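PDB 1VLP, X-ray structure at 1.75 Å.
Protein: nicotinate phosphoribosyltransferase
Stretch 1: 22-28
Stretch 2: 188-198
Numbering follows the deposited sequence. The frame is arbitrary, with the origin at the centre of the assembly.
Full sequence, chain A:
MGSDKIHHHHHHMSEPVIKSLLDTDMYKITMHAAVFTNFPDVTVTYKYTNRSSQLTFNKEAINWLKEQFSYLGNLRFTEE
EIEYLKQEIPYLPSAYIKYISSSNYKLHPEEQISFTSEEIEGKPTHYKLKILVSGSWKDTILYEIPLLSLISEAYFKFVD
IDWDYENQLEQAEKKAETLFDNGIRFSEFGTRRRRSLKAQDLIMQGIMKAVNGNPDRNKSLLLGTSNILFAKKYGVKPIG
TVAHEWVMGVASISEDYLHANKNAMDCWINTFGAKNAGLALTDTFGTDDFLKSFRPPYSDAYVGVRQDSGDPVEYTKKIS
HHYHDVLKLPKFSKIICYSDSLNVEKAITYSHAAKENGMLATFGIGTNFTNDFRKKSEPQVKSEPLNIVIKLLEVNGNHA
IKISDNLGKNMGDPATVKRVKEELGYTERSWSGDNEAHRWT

Stretch 1 (22-28) LDTDMYK
Stretch 2 188-198: EFGTRRRRSLK

How do the two backbones lie? Stretch 1 runs as loop from L22 to D25 and enters a helix by Y27, with K28 N hydrogen-bonded to D25 O at 2.8 Å. Stretch 2 is mostly loop, carrying a type I turn from T191 to R194, closed by R194 N to T191 O at 3.2 Å, before a helix starts at L197. The chains run broadly in opposite senses, D23 meeting R194 while D25 meets F189, T191 and R192. The closest CA atoms are those of T24 and T191, 6.7 Å apart.

What does D23 hold? With phi/psi -81/70 and chi1 t, it points toward stretch 2 and meets R194 (chi1 p, then t, t) end to end. R194 NH1 donates to D23 OD1 at 2.8 Å and R194 NH2 to D23 OD2 at 2.9 Å, a two-pronged salt bridge matching charge and hydrogen-bond geometry.

Why does T24 contribute so little? Its backbone is extended (-163/172), and its CB points away from stretch 2. T24 CA lies 4.5 Å from T191 CG2.

How does D25 engage the turn? Its chi1 is m, and D25 OD2 lies 3.5 Å from R192 NE, well out of the guanidinium plane, so this salt bridge rests on charge alone. A water ties the site together: it sits 2.9 Å from D25 OD2 and 2.8 Å from F189 O, either of which it can donate to, and accepts from R192 N at 3.0 Å and R192 NE at 3.1 Å. T191 (chi1 m) brings OG1 to 3.5 Å from D25 OD1.

Where does Y27 meet stretch 2? With chi1 p and chi2 85°, Y27 OH sits over one face of the R192 guanidinium, 3.2 Å from NH1 of R192 (chi1 m, t, m); the poor angle rules out a hydrogen bond.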

ATOM      1  N   LEU A  22      -7.586  10.667  -6.382  1.00  4.52           N
ATOM      2  CA  LEU A  22      -8.182   9.469  -5.725  1.00  3.97           C
ATOM      3  C   LEU A  22      -7.862   8.092  -6.358  1.00  4.92           C
ATOM      4  O   LEU A  22      -8.273   7.039  -5.800  1.00  4.02           O
ATOM      5  CB  LEU A  22      -9.710   9.623  -5.694  1.00  3.45           C
ATOM      6  CG  LEU A  22     -10.360  10.810  -4.925  1.00  6.85           C
ATOM      7  CD1 LEU A  22     -11.850  10.610  -4.754  1.00 12.35           C
ATOM      8  CD2 LEU A  22      -9.694  11.035  -3.630  1.00  9.88           C
ATOM      9  N   ASP A  23      -7.170   8.071  -7.514  1.00  3.37           N
ATOM     10  CA  ASP A  23      -6.699   6.832  -8.115  1.00  2.84           C
ATOM     11  C   ASP A  23      -5.410   6.433  -7.390  1.00  5.93           C
ATOM     12  O   ASP A  23      -4.270   6.612  -7.890  1.00  6.31           O
ATOM     13  CB  ASP A  23      -6.501   6.959  -9.621  1.00  5.10           C
ATOM     14  CG  ASP A  23      -6.070   5.625 -10.261  1.00  8.48           C
ATOM     15  OD1 ASP A  23      -6.101   4.555  -9.549  1.00  7.32           O
ATOM     16  OD2 ASP A  23      -5.678   5.631 -11.466  1.00  6.97           O
ATOM     17  N   THR A  24      -5.585   6.025  -6.145  1.00  4.89           N
ATOM     18  CA  THR A  24      -4.477   5.719  -5.245  1.00  3.31           C
ATOM     19  C   THR A  24      -5.034   4.892  -4.082  1.00  6.51           C
ATOM     20  O   THR A  24      -6.262   4.765  -3.926  1.00  6.25           O
ATOM     21  CB  THR A  24      -3.781   7.007  -4.663  1.00  4.51           C
ATOM     22  OG1 THR A  24      -2.524   6.645  -4.077  1.00  4.42           O
ATOM     23  CG2 THR A  24      -4.596   7.664  -3.615  1.00  5.42           C
ATOM     24  N   ASP A  25      -4.133   4.391  -3.250  1.00  4.99           N
ATOM     25  CA  ASP A  25      -4.528   3.657  -2.045  1.00  4.42           C
ATOM     26  C   ASP A  25      -4.956   4.629  -0.921  1.00  4.01           C
ATOM     27  O   ASP A  25      -4.267   5.644  -0.715  1.00  4.68           O
ATOM     28  CB  ASP A  25      -3.383   2.764  -1.547  1.00  4.71           C
ATOM     29  CG  ASP A  25      -2.987   1.648  -2.566  1.00 10.64           C
ATOM     30  OD1 ASP A  25      -3.845   0.840  -2.941  1.00 14.14           O
ATOM     31  OD2 ASP A  25      -1.833   1.626  -3.007  1.00 17.02           O
HETATM   32  N   MSE A  26      -6.049   4.333  -0.208  1.00  4.61           N
HETATM   33  CA  MSE A  26      -6.515   5.220   0.868  1.00  5.45           C
HETATM   34  C   MSE A  26      -5.445   5.546   1.867  1.00  4.82           C
HETATM   35  O   MSE A  26      -5.408   6.698   2.352  1.00  6.39           O
HETATM   36  CB  MSE A  26      -7.704   4.653   1.617  1.00  3.41           C
HETATM   37  CG  MSE A  26      -8.054   5.450   2.895  1.00 12.25           C
HETATM   38 SE   MSE A  26      -9.785   4.816   3.473  1.00 19.49          SE
HETATM   39  CE  MSE A  26      -9.623   5.432   5.452  1.00 20.40           C
ATOM     40  N   TYR A  27      -4.542   4.594   2.153  1.00  5.56           N
ATOM     41  CA  TYR A  27      -3.475   4.884   3.131  1.00  7.53           C
ATOM     42  C   TYR A  27      -2.611   6.064   2.705  1.00  8.37           C
ATOM     43  O   TYR A  27      -2.082   6.777   3.570  1.00  5.98           O
ATOM     44  CB  TYR A  27      -2.618   3.666   3.483  1.00  9.57           C
ATOM     45  CG  TYR A  27      -1.508   3.345   2.492  1.00 12.70           C
ATOM     46  CD1 TYR A  27      -0.263   3.974   2.579  1.00 14.76           C
ATOM     47  CD2 TYR A  27      -1.706   2.446   1.478  1.00 12.74           C
ATOM     48  CE1 TYR A  27       0.762   3.678   1.670  1.00 17.48           C
ATOM     49  CE2 TYR A  27      -0.674   2.144   0.551  1.00 11.89           C
ATOM     50  CZ  TYR A  27       0.538   2.761   0.657  1.00 14.82           C
ATOM     51  OH  TYR A  27       1.512   2.435  -0.260  1.00 17.79           O
ATOM     52  N   LYS A  28      -2.521   6.339   1.397  1.00  3.70           N
ATOM     53  CA  LYS A  28      -1.749   7.519   0.979  1.00  4.21           C
ATOM     54  C   LYS A  28      -2.362   8.842   1.416  1.00  4.56           C
ATOM     55  O   LYS A  28      -1.659   9.753   1.838  1.00  3.13           O
ATOM     56  CB  LYS A  28      -1.434   7.486  -0.533  1.00  4.15           C
ATOM     57  CG  LYS A  28      -0.547   6.322  -0.944  1.00  7.21           C
ATOM     58  CD  LYS A  28       0.978   6.614  -1.025  1.00  9.39           C
ATOM     59  CE  LYS A  28       1.731   6.898   0.256  1.00 11.29           C
ATOM     60  NZ  LYS A  28       3.208   6.954  -0.069  1.00  7.98           N
ATOM     61  N   GLU A 188      -9.829  -5.563  -1.751  1.00  4.36           N
ATOM     62  CA  GLU A 188      -8.957  -5.462  -2.908  1.00  5.14           C
ATOM     63  C   GLU A 188      -7.896  -4.421  -2.641  1.00  4.11           C
ATOM     64  O   GLU A 188      -8.173  -3.346  -2.087  1.00  4.41           O
ATOM     65  CB  GLU A 188      -9.819  -5.041  -4.129  1.00  5.43           C
ATOM     66  CG  GLU A 188      -9.082  -5.141  -5.448  1.00  7.66           C
ATOM     67  CD  GLU A 188      -8.177  -3.971  -5.746  1.00  6.05           C
ATOM     68  OE1 GLU A 188      -8.370  -2.830  -5.247  1.00 10.30           O
ATOM     69  OE2 GLU A 188      -7.231  -4.209  -6.501  1.00  8.02           O
ATOM     70  N   PHE A 189      -6.655  -4.746  -2.962  1.00  6.92           N
ATOM     71  CA  PHE A 189      -5.494  -3.947  -2.544  1.00  6.34           C
ATOM     72  C   PHE A 189      -4.422  -3.844  -3.637  1.00  6.92           C
ATOM     73  O   PHE A 189      -3.218  -3.584  -3.331  1.00  6.77           O
ATOM     74  CB  PHE A 189      -4.915  -4.679  -1.318  1.00  6.21           C
ATOM     75  CG  PHE A 189      -3.849  -3.948  -0.537  1.00 13.88           C
ATOM     76  CD1 PHE A 189      -3.779  -2.535  -0.449  1.00 12.30           C
ATOM     77  CD2 PHE A 189      -2.893  -4.714   0.162  1.00 23.83           C
ATOM     78  CE1 PHE A 189      -2.767  -1.913   0.302  1.00 16.81           C
ATOM     79  CE2 PHE A 189      -1.886  -4.094   0.923  1.00 18.46           C
ATOM     80  CZ  PHE A 189      -1.832  -2.701   0.998  1.00 17.62           C
ATOM     81  N   GLY A 190      -4.806  -4.100  -4.893  1.00  5.09           N
ATOM     82  CA  GLY A 190      -3.839  -4.282  -5.970  1.00  6.76           C
ATOM     83  C   GLY A 190      -3.484  -3.062  -6.825  1.00  4.22           C
ATOM     84  O   GLY A 190      -2.903  -3.218  -7.887  1.00  6.23           O
ATOM     85  N   THR A 191      -3.768  -1.839  -6.353  1.00  3.29           N
ATOM     86  CA  THR A 191      -3.498  -0.660  -7.187  1.00  4.70           C
ATOM     87  C   THR A 191      -2.026  -0.590  -7.673  1.00  4.10           C
ATOM     88  O   THR A 191      -1.749  -0.465  -8.878  1.00  4.99           O
ATOM     89  CB  THR A 191      -3.881   0.651  -6.479  1.00  4.13           C
ATOM     90  OG1 THR A 191      -5.260   0.615  -6.162  1.00  4.65           O
ATOM     91  CG2 THR A 191      -3.536   1.871  -7.347  1.00  8.86           C
ATOM     92  N   ARG A 192      -1.098  -0.715  -6.728  1.00  5.42           N
ATOM     93  CA  ARG A 192       0.297  -0.404  -7.011  1.00  6.13           C
ATOM     94  C   ARG A 192       0.898  -1.340  -8.054  1.00 10.05           C
ATOM     95  O   ARG A 192       1.682  -0.902  -8.894  1.00 12.09           O
ATOM     96  CB  ARG A 192       1.114  -0.485  -5.752  1.00  8.86           C
ATOM     97  CG  ARG A 192       0.908   0.691  -4.883  1.00 13.49           C
ATOM     98  CD  ARG A 192       1.670   0.496  -3.585  1.00 16.69           C
ATOM     99  NE  ARG A 192       0.992  -0.487  -2.753  1.00 16.74           N
ATOM    100  CZ  ARG A 192       1.476  -0.911  -1.606  1.00 24.56           C
ATOM    101  NH1 ARG A 192       2.640  -0.419  -1.177  1.00 23.41           N
ATOM    102  NH2 ARG A 192       0.814  -1.835  -0.913  1.00 23.92           N
ATOM    103  N   ARG A 193       0.466  -2.592  -8.072  1.00  8.41           N
ATOM    104  CA  ARG A 193       1.041  -3.477  -9.074  1.00  8.48           C
ATOM    105  C   ARG A 193       0.082  -3.949 -10.147  1.00  8.15           C
ATOM    106  O   ARG A 193       0.298  -4.989 -10.762  1.00  5.93           O
ATOM    107  CB  ARG A 193       1.801  -4.607  -8.441  1.00 10.97           C
ATOM    108  CG  ARG A 193       3.251  -4.204  -8.160  1.00 20.46           C
ATOM    109  CD  ARG A 193       4.042  -5.388  -7.637  1.00 21.61           C
ATOM    110  NE  ARG A 193       5.138  -4.946  -6.797  1.00 27.89           N
ATOM    111  CZ  ARG A 193       5.942  -5.765  -6.133  1.00 20.60           C
ATOM    112  NH1 ARG A 193       5.764  -7.078  -6.204  1.00 34.34           N
ATOM    113  NH2 ARG A 193       6.918  -5.260  -5.394  1.00 26.93           N
ATOM    114  N   ARG A 194      -0.978  -3.175 -10.392  1.00  3.70           N
ATOM    115  CA  ARG A 194      -1.885  -3.522 -11.427  1.00  5.23           C
ATOM    116  C   ARG A 194      -1.161  -3.551 -12.788  1.00  6.19           C
ATOM    117  O   ARG A 194      -0.254  -2.731 -13.075  1.00  5.56           O
ATOM    118  CB  ARG A 194      -3.060  -2.555 -11.484  1.00  5.23           C
ATOM    119  CG  ARG A 194      -2.696  -1.178 -11.916  1.00  4.07           C
ATOM    120  CD  ARG A 194      -3.830  -0.197 -11.521  1.00  5.75           C
ATOM    121  NE  ARG A 194      -3.609   1.125 -12.070  1.00  2.63           N
ATOM    122  CZ  ARG A 194      -4.265   2.224 -11.693  1.00  5.36           C
ATOM    123  NH1 ARG A 194      -5.179   2.183 -10.716  1.00  5.18           N
ATOM    124  NH2 ARG A 194      -3.952   3.391 -12.258  1.00  5.03           N
ATOM    125  N   ARG A 195      -1.607  -4.468 -13.632  1.00  3.53           N
ATOM    126  CA  ARG A 195      -1.074  -4.546 -14.991  1.00  3.23           C
ATOM    127  C   ARG A 195      -1.449  -3.297 -15.817  1.00  3.49           C
ATOM    128  O   ARG A 195      -0.645  -2.799 -16.673  1.00  4.86           O
ATOM    129  CB  ARG A 195      -1.524  -5.829 -15.667  1.00  2.47           C
ATOM    130  CG  ARG A 195      -0.915  -5.913 -17.049  1.00  2.00           C
ATOM    131  CD  ARG A 195      -0.822  -7.353 -17.546  1.00  5.36           C
ATOM    132  NE  ARG A 195       0.070  -8.122 -16.695  1.00  2.78           N
ATOM    133  CZ  ARG A 195       0.768  -9.188 -17.066  1.00  2.00           C
ATOM    134  NH1 ARG A 195       0.802  -9.595 -18.315  1.00  3.20           N
ATOM    135  NH2 ARG A 195       1.493  -9.830 -16.168  1.00  2.00           N
ATOM    136  N   SER A 196      -2.630  -2.749 -15.486  1.00  3.37           N
ATOM    137  CA  SER A 196      -3.138  -1.537 -16.079  1.00  3.96           C
ATOM    138  C   SER A 196      -4.356  -1.074 -15.260  1.00  3.38           C
ATOM    139  O   SER A 196      -4.924  -1.841 -14.477  1.00  2.00           O
ATOM    140  CB  SER A 196      -3.571  -1.767 -17.519  1.00  5.62           C
ATOM    141  OG  SER A 196      -4.703  -2.629 -17.581  1.00  3.59           O
ATOM    142  N   LEU A 197      -4.731   0.176 -15.456  1.00  3.13           N
ATOM    143  CA  LEU A 197      -5.998   0.713 -14.880  1.00  4.14           C
ATOM    144  C   LEU A 197      -7.185  -0.135 -15.326  1.00  3.97           C
ATOM    145  O   LEU A 197      -7.985  -0.548 -14.508  1.00  4.75           O
ATOM    146  CB  LEU A 197      -6.156   2.157 -15.296  1.00  7.35           C
ATOM    147  CG  LEU A 197      -7.429   2.861 -14.806  1.00  7.06           C
ATOM    148  CD1 LEU A 197      -7.504   2.934 -13.332  1.00  7.87           C
ATOM    149  CD2 LEU A 197      -7.405   4.259 -15.411  1.00  7.39           C
ATOM    150  N   LYS A 198      -7.196  -0.506 -16.608  1.00  4.47           N
ATOM    151  CA  LYS A 198      -8.259  -1.318 -17.156  1.00  4.12           C
ATOM    152  C   LYS A 198      -8.305  -2.672 -16.462  1.00  3.81           C
ATOM    153  O   LYS A 198      -9.400  -3.175 -16.227  1.00  5.34           O
ATOM    154  CB  LYS A 198      -8.077  -1.483 -18.648  1.00  5.49           C
ATOM    155  CG  LYS A 198      -9.035  -2.412 -19.280  1.00  4.95           C
ATOM    156  CD  LYS A 198      -8.881  -2.447 -20.779  1.00 10.88           C
ATOM    157  CE  LYS A 198      -9.636  -3.609 -21.380  1.00 15.16           C
ATOM    158  NZ  LYS A 198      -9.832  -3.473 -22.874  1.00 18.14           N
TER
HETATM  159  O   HOH W   1      -1.788  -1.176  -3.836  1.00  2.00           O